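Local coordinates for protein putative hydrogenase (Pyrococcus furiosus, PDB 3LYU) that probably works as an oxidoreductase of the flavin- and [2Fe-2S]-dependent kind, this chain being its alpha/beta-fold domain, at residues T11-E16 with K38-I43; T53-V58 with P75-P80; N90-L95 with V117-Q122. All blocks are in the same frame, centred on the assembly; numbering follows the deposited sequence.

Contact 1. Residues T11-E16 with K38-I43; sequences TPVPME and KAWQEI
The indole N-H of Trp40 makes the one hydrogen bond between 11-16 and 38-43. NE1 lies 3.0 Å from the backbone O of Pro14, and the bond is nearly straight (173°), lying in both the ring plane and the carbonyl plane. With that edge of the indole fixed, Met15, a selenomethionine, crosses it at about a right angle. Its chain bends at chi2 (-58°) and again at chi3, which brings SE to 3.6 Å from Trp40 CD1 and CE to 3.6 Å from Trp40 NE1, an oblique Met-aromatic contact. SE also rests 3.9 Å from Ala39 CB, while the Val13 side chain meets the six-membered ring tip to tip. A leucine in place of Trp40 would remove the indole N-H, and would probably leave Pro14 O without its straight donor and loosen the packing of Met15. Farther out, Ile43 CG2 packs 3.5 Å from Glu16 O, an oxygen that also accepts a hydrogen bond from Asn45 ND2. Met15 and Ala39 each pack on their own counterparts in a second subunit. The contact thus fastens the loop before strand 20-26 to the C-terminal part of helix 29-42, and Phe112 of strand 110-114 meets the Trp40 ring edge-to-face.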
loop_
_atom_site.group_PDB
_atom_site.type_symbol
_atom_site.label_atom_id
_atom_site.label_comp_id
_atom_site.label_asym_id
_atom_site.label_seq_id
_atom_site.Cartn_x
_atom_site.Cartn_y
_atom_site.Cartn_z
ATOM N N THR B 11 7.067 -8.034 9.107
ATOM C CA THR B 11 6.599 -8.049 7.729
ATOM C C THR B 11 5.287 -8.829 7.605
ATOM O O THR B 11 5.260 -10.032 7.851
ATOM C CB THR B 11 7.657 -8.705 6.798
ATOM O OG1 THR B 11 8.864 -7.938 6.836
ATOM C CG2 THR B 11 7.155 -8.784 5.359
ATOM N N PRO B 12 4.184 -8.152 7.224
ATOM C CA PRO B 12 2.893 -8.833 7.076
ATOM C C PRO B 12 3.005 -9.841 5.950
ATOM O O PRO B 12 3.348 -9.489 4.824
ATOM C CB PRO B 12 1.940 -7.697 6.743
ATOM C CG PRO B 12 2.818 -6.745 5.988
ATOM C CD PRO B 12 4.068 -6.737 6.831
ATOM N N VAL B 13 2.710 -11.098 6.254
ATOM C CA VAL B 13 2.827 -12.150 5.257
ATOM C C VAL B 13 1.570 -13.008 5.253
ATOM O O VAL B 13 0.884 -13.106 6.274
ATOM C CB VAL B 13 4.091 -13.007 5.571
ATOM C CG1 VAL B 13 3.831 -13.934 6.759
ATOM C CG2 VAL B 13 4.530 -13.768 4.352
ATOM N N PRO B 14 1.230 -13.603 4.097
ATOM C CA PRO B 14 0.045 -14.459 3.967
ATOM C C PRO B 14 0.291 -15.872 4.503
ATOM O O PRO B 14 1.351 -16.455 4.282
ATOM C CB PRO B 14 -0.219 -14.440 2.465
ATOM C CG PRO B 14 1.145 -14.349 1.901
ATOM C CD PRO B 14 1.785 -13.296 2.769
HETATM N N MSE B 15 -0.701 -16.420 5.198
HETATM C CA MSE B 15 -0.584 -17.754 5.770
HETATM C C MSE B 15 -1.233 -18.842 4.923
HETATM O O MSE B 15 -2.348 -19.265 5.209
HETATM C CB MSE B 15 -1.197 -17.754 7.167
HETATM C CG MSE B 15 -0.312 -17.098 8.223
HETATM SE SE MSE B 15 1.427 -17.978 8.327
HETATM C CE MSE B 15 2.602 -16.507 8.070
ATOM N N GLU B 16 -0.530 -19.303 3.890
ATOM C CA GLU B 16 -1.063 -20.334 3.000
ATOM C C GLU B 16 -0.082 -21.463 2.795
ATOM O O GLU B 16 1.066 -21.392 3.228
ATOM C CB GLU B 16 -1.384 -19.748 1.627
ATOM C CG GLU B 16 -2.260 -18.518 1.661
ATOM C CD GLU B 16 -2.660 -18.056 0.284
ATOM O OE1 GLU B 16 -1.776 -17.979 -0.607
ATOM O OE2 GLU B 16 -3.858 -17.764 0.102
ATOM N N LYS B 38 8.390 -20.335 11.233
ATOM C CA LYS B 38 7.834 -21.246 12.216
ATOM C C LYS B 38 6.360 -21.474 11.928
ATOM O O LYS B 38 5.881 -22.607 11.932
ATOM C CB LYS B 38 8.020 -20.664 13.609
ATOM C CG LYS B 38 7.666 -21.600 14.733
ATOM C CD LYS B 38 8.014 -20.956 16.053
ATOM C CE LYS B 38 7.645 -21.842 17.220
ATOM N NZ LYS B 38 7.857 -21.112 18.509
ATOM N N ALA B 39 5.650 -20.385 11.656
ATOM C CA ALA B 39 4.221 -20.424 11.359
ATOM C C ALA B 39 3.903 -21.069 10.005
ATOM O O ALA B 39 2.854 -21.690 9.841
ATOM C CB ALA B 39 3.661 -19.033 11.404
ATOM N N TRP B 40 4.794 -20.917 9.030
ATOM C CA TRP B 40 4.557 -21.527 7.727
ATOM C C TRP B 40 4.687 -23.041 7.802
ATOM O O TRP B 40 3.966 -23.759 7.125
ATOM C CB TRP B 40 5.528 -20.990 6.681
ATOM C CG TRP B 40 5.062 -19.734 6.019
ATOM C CD1 TRP B 40 3.765 -19.311 5.873
ATOM C CD2 TRP B 40 5.871 -18.781 5.316
ATOM N NE1 TRP B 40 3.717 -18.157 5.120
ATOM C CE2 TRP B 40 4.994 -17.812 4.763
ATOM C CE3 TRP B 40 7.253 -18.656 5.092
ATOM C CZ2 TRP B 40 5.452 -16.732 3.997
ATOM C CZ3 TRP B 40 7.711 -17.581 4.328
ATOM C CH2 TRP B 40 6.806 -16.631 3.788
ATOM N N GLN B 41 5.610 -23.522 8.625
ATOM C CA GLN B 41 5.824 -24.950 8.783
ATOM C C GLN B 41 4.576 -25.561 9.404
ATOM O O GLN B 41 4.055 -26.554 8.911
ATOM C CB GLN B 41 7.043 -25.203 9.680
ATOM C CG GLN B 41 7.496 -26.661 9.778
ATOM C CD GLN B 41 8.230 -27.175 8.534
ATOM O OE1 GLN B 41 8.559 -28.361 8.446
ATOM N NE2 GLN B 41 8.494 -26.287 7.578
ATOM N N GLU B 42 4.090 -24.952 10.481
ATOM C CA GLU B 42 2.893 -25.429 11.188
ATOM C C GLU B 42 1.648 -25.451 10.290
ATOM O O GLU B 42 0.757 -26.282 10.472
ATOM C CB GLU B 42 2.623 -24.534 12.408
ATOM C CG GLU B 42 1.689 -25.115 13.452
ATOM C CD GLU B 42 2.285 -26.336 14.117
ATOM O OE1 GLU B 42 3.508 -26.309 14.409
ATOM O OE2 GLU B 42 1.536 -27.318 14.355
ATOM N N ILE B 43 1.598 -24.523 9.333
ATOM C CA ILE B 43 0.480 -24.398 8.394
ATOM C C ILE B 43 0.523 -25.448 7.281
ATOM O O ILE B 43 -0.416 -25.579 6.499
ATOM C CB ILE B 43 0.425 -22.945 7.795
ATOM C CG1 ILE B 43 -0.804 -22.224 8.340
ATOM C CG2 ILE B 43 0.386 -22.963 6.274
ATOM C CD1 ILE B 43 -0.845 -22.127 9.867
#

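Contact 2. Residues T53-V58 with P75-P80; sequences TFEPMV and PVPLNP
Two short backbone bonds bind the ends of parallel strands 46-54 and 70-76. Val76 N donates to Thr53 O over 2.8 Å, almost straight (176°) and in the carbonyl plane, and Val76 O takes Glu55 N at 2.8 Å from above its own carbonyl plane (44° out of it). The same oxygen has Phe54 CA 3.0 Å away as a CA-H...O contact and sits in plane at the edge of the Phe54 ring. Over one face of that ring comes Leu78, whose CG lies 4.2 Å from the centroid in a CH-pi contact. Phe84 and Val91 help to bury the aromatic side chain. The outer side is looser. Glu55 runs extended beyond CG across two prolines, its CG 3.8 Å from Pro75 CB and its OE1 3.7 Å from Pro77 CB; its carboxylate makes no hydrogen bond or salt bridge to 75-80. Pro56 CG touches Leu78 CD1 at 4.0 Å, crossing it at about a right angle. The two strands belong to the beta-alpha-beta unit 46-54, 61-65, 70-76, and the 3-2-1-4-5 order of the parallel sheet is that of the nucleotide-binding domain of ferredoxin reductase relatives, consistent with this family.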
loop_
_atom_site.group_PDB
_atom_site.type_symbol
_atom_site.label_atom_id
_atom_site.label_comp_id
_atom_site.label_asym_id
_atom_site.label_seq_id
_atom_site.Cartn_x
_atom_site.Cartn_y
_atom_site.Cartn_z
ATOM N N THR B 53 25.402 -15.082 7.620
ATOM C CA THR B 53 25.916 -13.994 8.448
ATOM C C THR B 53 27.370 -14.292 8.804
ATOM O O THR B 53 27.930 -15.262 8.301
ATOM C CB THR B 53 25.068 -13.845 9.735
ATOM O OG1 THR B 53 25.398 -12.614 10.384
ATOM C CG2 THR B 53 25.317 -15.008 10.692
ATOM N N PHE B 54 27.983 -13.464 9.651
ATOM C CA PHE B 54 29.375 -13.676 10.060
ATOM C C PHE B 54 29.453 -14.678 11.203
ATOM O O PHE B 54 28.522 -14.792 11.992
ATOM C CB PHE B 54 30.017 -12.350 10.465
ATOM C CG PHE B 54 30.221 -11.407 9.316
ATOM C CD1 PHE B 54 30.997 -11.785 8.223
ATOM C CD2 PHE B 54 29.642 -10.144 9.323
ATOM C CE1 PHE B 54 31.198 -10.922 7.151
ATOM C CE2 PHE B 54 29.835 -9.269 8.254
ATOM C CZ PHE B 54 30.617 -9.660 7.163
ATOM N N GLU B 55 30.558 -15.410 11.279
ATOM C CA GLU B 55 30.727 -16.422 12.312
ATOM C C GLU B 55 30.256 -16.019 13.715
ATOM O O GLU B 55 29.561 -16.789 14.392
ATOM C CB GLU B 55 32.188 -16.866 12.379
ATOM C CG GLU B 55 32.650 -17.631 11.160
ATOM C CD GLU B 55 34.090 -18.113 11.273
ATOM O OE1 GLU B 55 34.588 -18.734 10.302
ATOM O OE2 GLU B 55 34.721 -17.874 12.329
ATOM N N PRO B 56 30.634 -14.814 14.174
ATOM C CA PRO B 56 30.236 -14.340 15.505
ATOM C C PRO B 56 28.819 -13.759 15.600
ATOM O O PRO B 56 28.524 -13.023 16.546
ATOM C CB PRO B 56 31.289 -13.284 15.811
ATOM C CG PRO B 56 31.504 -12.661 14.454
ATOM C CD PRO B 56 31.604 -13.885 13.557
HETATM N N MSE B 57 27.948 -14.094 14.648
HETATM C CA MSE B 57 26.595 -13.545 14.645
HETATM C C MSE B 57 25.436 -14.495 14.428
HETATM O O MSE B 57 24.295 -14.053 14.272
HETATM C CB MSE B 57 26.495 -12.447 13.601
HETATM C CG MSE B 57 27.351 -11.242 13.887
HETATM SE SE MSE B 57 27.119 -9.983 12.482
HETATM C CE MSE B 57 25.168 -9.808 12.545
ATOM N N VAL B 58 25.705 -15.792 14.392
ATOM C CA VAL B 58 24.609 -16.726 14.200
ATOM C C VAL B 58 23.753 -16.721 15.469
ATOM O O VAL B 58 24.268 -16.628 16.582
ATOM C CB VAL B 58 25.122 -18.166 13.824
ATOM C CG1 VAL B 58 26.515 -18.391 14.364
ATOM C CG2 VAL B 58 24.167 -19.229 14.338
ATOM N N PRO B 75 28.183 -19.499 8.082
ATOM C CA PRO B 75 28.991 -18.507 8.806
ATOM C C PRO B 75 30.219 -18.048 8.028
ATOM O O PRO B 75 31.143 -18.819 7.787
ATOM C CB PRO B 75 29.364 -19.240 10.089
ATOM C CG PRO B 75 29.590 -20.622 9.591
ATOM C CD PRO B 75 28.423 -20.852 8.623
ATOM N N VAL B 76 30.212 -16.785 7.631
ATOM C CA VAL B 76 31.317 -16.216 6.891
ATOM C C VAL B 76 32.267 -15.580 7.919
ATOM O O VAL B 76 31.827 -14.884 8.841
ATOM C CB VAL B 76 30.798 -15.160 5.890
ATOM C CG1 VAL B 76 31.925 -14.688 4.991
ATOM C CG2 VAL B 76 29.670 -15.748 5.058
ATOM N N PRO B 77 33.583 -15.837 7.788
ATOM C CA PRO B 77 34.607 -15.301 8.694
ATOM C C PRO B 77 34.733 -13.779 8.643
ATOM O O PRO B 77 34.925 -13.193 7.575
ATOM C CB PRO B 77 35.872 -16.003 8.221
ATOM C CG PRO B 77 35.627 -16.146 6.747
ATOM C CD PRO B 77 34.204 -16.630 6.710
ATOM N N LEU B 78 34.636 -13.141 9.805
ATOM C CA LEU B 78 34.724 -11.688 9.877
ATOM C C LEU B 78 36.171 -11.217 9.915
ATOM O O LEU B 78 36.767 -11.146 10.986
ATOM C CB LEU B 78 33.985 -11.169 11.121
ATOM C CG LEU B 78 33.437 -9.730 11.107
ATOM C CD1 LEU B 78 32.794 -9.439 12.451
ATOM C CD2 LEU B 78 34.534 -8.721 10.821
ATOM N N ASN B 79 36.731 -10.901 8.748
ATOM C CA ASN B 79 38.106 -10.410 8.654
ATOM C C ASN B 79 38.190 -8.952 9.153
ATOM O O ASN B 79 37.732 -8.022 8.479
ATOM C CB ASN B 79 38.590 -10.488 7.204
ATOM C CG ASN B 79 40.063 -10.138 7.063
ATOM O OD1 ASN B 79 40.580 -9.977 5.949
ATOM N ND2 ASN B 79 40.755 -10.026 8.203
ATOM N N PRO B 80 38.798 -8.735 10.337
ATOM C CA PRO B 80 38.946 -7.407 10.945
ATOM C C PRO B 80 40.063 -6.551 10.357
ATOM O O PRO B 80 40.396 -5.496 10.893
ATOM C CB PRO B 80 39.208 -7.745 12.405
ATOM C CG PRO B 80 40.112 -8.933 12.275
ATOM C CD PRO B 80 39.434 -9.763 11.185
#

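Contact 3. Residues N90-L95 with V117-Q122; sequences NVSQRL and VGDQKQ
Two acceptors lie within hydrogen-bonding reach of the Ser92 hydroxyl, which has one proton to share between them: Asp119 OD1, 2.8 Å from OG, and the backbone O of Met88, one turn earlier in the same helix. The Ser92-Asp119 pair links helices 84-104 and 117-130 of a Rossmann-like alpha/beta fold, which pack side by side against the parallel sheet. Their axes here approach to 10.2 Å and cross at -29°, and only 197 Å² is buried between the two segments, so few side chains span the gap. Asp119 is buried near the start of its helix, where the N-terminal end of the helix dipole would probably favour a negative carboxylate; a hydroxyl proton donated by Ser92 would act in the same sense, probably lowering the pKa of Asp119. Below the polar pair, Leu95 supplies the apolar floor. Its CG stands anti to the backbone N (chi1 -174°), and CD2 reaches obliquely to 3.6 Å from Asp119 CB. Val52 of strand 46-54 touches Leu95 and Met113 of strand 110-114 touches Asp119, tying this layer to the sheet.

At the outer margin the link is through water. Gln93 sets out away from the other helix, but its chain folds back at chi2 (-59°), whereas Gln122 reaches across extended beyond CG. NE2 of Gln122 comes 3.8 Å from Ser92 CB, and no direct hydrogen bond joins the two glutamines. Gln122 OE1 takes a weak hydrogen bond from Lys96 NZ as well. Since both glutamines present an oxygen acceptor, a donor is needed between them, and one water fills that place: it gives one hydrogen to Gln93 OE1 at 2.7 Å and the other to Gln122 OE1 at 3.2 Å.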
loop_
_atom_site.group_PDB
_atom_site.type_symbol
_atom_site.label_atom_id
_atom_site.label_comp_id
_atom_site.label_asym_id
_atom_site.label_seq_id
_atom_site.Cartn_x
_atom_site.Cartn_y
_atom_site.Cartn_z
ATOM N N ASN B 90 31.730 -10.598 1.053
ATOM C CA ASN B 90 31.902 -12.034 1.216
ATOM C C ASN B 90 30.584 -12.699 1.557
ATOM O O ASN B 90 30.303 -13.803 1.096
ATOM C CB ASN B 90 32.917 -12.343 2.317
ATOM C CG ASN B 90 34.315 -11.829 1.999
ATOM O OD1 ASN B 90 34.781 -11.914 0.861
ATOM N ND2 ASN B 90 34.997 -11.310 3.013
ATOM N N VAL B 91 29.784 -12.031 2.380
ATOM C CA VAL B 91 28.481 -12.565 2.766
ATOM C C VAL B 91 27.557 -12.527 1.556
ATOM O O VAL B 91 26.754 -13.434 1.349
ATOM C CB VAL B 91 27.833 -11.752 3.902
ATOM C CG1 VAL B 91 26.495 -12.353 4.251
ATOM C CG2 VAL B 91 28.729 -11.754 5.127
ATOM N N SER B 92 27.669 -11.466 0.766
ATOM C CA SER B 92 26.865 -11.334 -0.440
ATOM C C SER B 92 27.196 -12.483 -1.400
ATOM O O SER B 92 26.310 -13.058 -2.024
ATOM C CB SER B 92 27.154 -9.999 -1.123
ATOM O OG SER B 92 26.723 -8.901 -0.346
ATOM N N GLN B 93 28.477 -12.813 -1.513
ATOM C CA GLN B 93 28.924 -13.898 -2.379
ATOM C C GLN B 93 28.413 -15.256 -1.902
ATOM O O GLN B 93 27.847 -16.017 -2.676
ATOM C CB GLN B 93 30.450 -13.939 -2.426
ATOM C CG GLN B 93 31.108 -12.739 -3.083
ATOM C CD GLN B 93 30.658 -12.535 -4.527
ATOM O OE1 GLN B 93 29.607 -11.933 -4.787
ATOM N NE2 GLN B 93 31.450 -13.045 -5.475
ATOM N N ARG B 94 28.638 -15.557 -0.627
ATOM C CA ARG B 94 28.206 -16.814 -0.022
ATOM C C ARG B 94 26.698 -16.976 -0.164
ATOM O O ARG B 94 26.181 -18.090 -0.240
ATOM C CB ARG B 94 28.587 -16.826 1.461
ATOM C CG ARG B 94 28.117 -18.049 2.231
ATOM C CD ARG B 94 28.960 -19.280 1.903
ATOM N NE ARG B 94 30.315 -19.178 2.439
ATOM C CZ ARG B 94 30.636 -19.363 3.715
ATOM N NH1 ARG B 94 31.899 -19.242 4.107
ATOM N NH2 ARG B 94 29.698 -19.686 4.597
ATOM N N LEU B 95 25.999 -15.845 -0.200
ATOM C CA LEU B 95 24.544 -15.819 -0.316
ATOM C C LEU B 95 24.043 -16.207 -1.713
ATOM O O LEU B 95 23.068 -16.955 -1.843
ATOM C CB LEU B 95 24.022 -14.427 0.056
ATOM C CG LEU B 95 22.507 -14.221 0.146
ATOM C CD1 LEU B 95 21.919 -15.046 1.282
ATOM C CD2 LEU B 95 22.233 -12.745 0.373
ATOM N N VAL B 117 18.725 -4.419 1.464
ATOM C CA VAL B 117 18.138 -4.302 0.131
ATOM C C VAL B 117 19.136 -4.583 -0.994
ATOM O O VAL B 117 18.758 -4.814 -2.140
ATOM C CB VAL B 117 17.479 -2.904 -0.045
ATOM C CG1 VAL B 117 18.529 -1.820 0.032
ATOM C CG2 VAL B 117 16.705 -2.846 -1.355
ATOM N N GLY B 118 20.416 -4.584 -0.650
ATOM C CA GLY B 118 21.444 -4.853 -1.640
ATOM C C GLY B 118 21.625 -6.338 -1.881
ATOM O O GLY B 118 22.083 -6.758 -2.942
ATOM N N ASP B 119 21.274 -7.133 -0.879
ATOM C CA ASP B 119 21.376 -8.578 -0.976
ATOM C C ASP B 119 20.067 -9.113 -1.510
ATOM O O ASP B 119 20.041 -10.165 -2.145
ATOM C CB ASP B 119 21.658 -9.198 0.391
ATOM C CG ASP B 119 23.033 -8.870 0.896
ATOM O OD1 ASP B 119 24.001 -9.128 0.161
ATOM O OD2 ASP B 119 23.152 -8.356 2.022
ATOM N N GLN B 120 18.980 -8.392 -1.241
ATOM C CA GLN B 120 17.669 -8.807 -1.723
ATOM C C GLN B 120 17.661 -8.704 -3.234
ATOM O O GLN B 120 17.010 -9.482 -3.916
ATOM C CB GLN B 120 16.576 -7.927 -1.128
ATOM C CG GLN B 120 16.474 -8.047 0.364
ATOM C CD GLN B 120 15.189 -7.491 0.880
ATOM O OE1 GLN B 120 14.943 -6.292 0.803
ATOM N NE2 GLN B 120 14.346 -8.362 1.404
ATOM N N LYS B 121 18.393 -7.733 -3.752
ATOM C CA LYS B 121 18.495 -7.550 -5.180
ATOM C C LYS B 121 19.298 -8.695 -5.785
ATOM O O LYS B 121 18.838 -9.362 -6.712
ATOM C CB LYS B 121 19.192 -6.233 -5.495
ATOM C CG LYS B 121 18.393 -4.999 -5.161
ATOM C CD LYS B 121 19.136 -3.783 -5.679
ATOM C CE LYS B 121 18.311 -2.527 -5.541
ATOM N NZ LYS B 121 19.047 -1.356 -6.106
ATOM N N GLN B 122 20.500 -8.921 -5.255
ATOM C CA GLN B 122 21.379 -9.981 -5.757
ATOM C C GLN B 122 20.749 -11.371 -5.669
ATOM O O GLN B 122 20.991 -12.236 -6.514
ATOM C CB GLN B 122 22.713 -9.968 -4.999
ATOM C CG GLN B 122 23.578 -8.738 -5.283
ATOM C CD GLN B 122 25.006 -8.886 -4.762
ATOM O OE1 GLN B 122 25.734 -9.805 -5.162
ATOM N NE2 GLN B 122 25.415 -7.977 -3.865
HETATM O O HOH W 1 28.235 -10.786 -6.822
#

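In the fold
From the N terminus, contact 1 closes first: the loop before strand 20-26 meets the last turn of helix 29-42, so strand 20-26 and most of that helix lie between the two segments. The chain then enters strand 46-54, and contact 2 closes the excursion through helix 61-65 to edge strand 70-76. Contact 3 follows, bringing helix 117-130 alongside helix 84-104 and enclosing strand 110-114. The three are in series; none nests in or crosses another. Contacts 2 and 3 touch, Phe54 CE1 reaching 3.3 Å from Val91 CG2, and both meet a fourth subunit. Contact 1 lies opposite the other two across the chain's centre, its centre about 29 Å from that of contact 2.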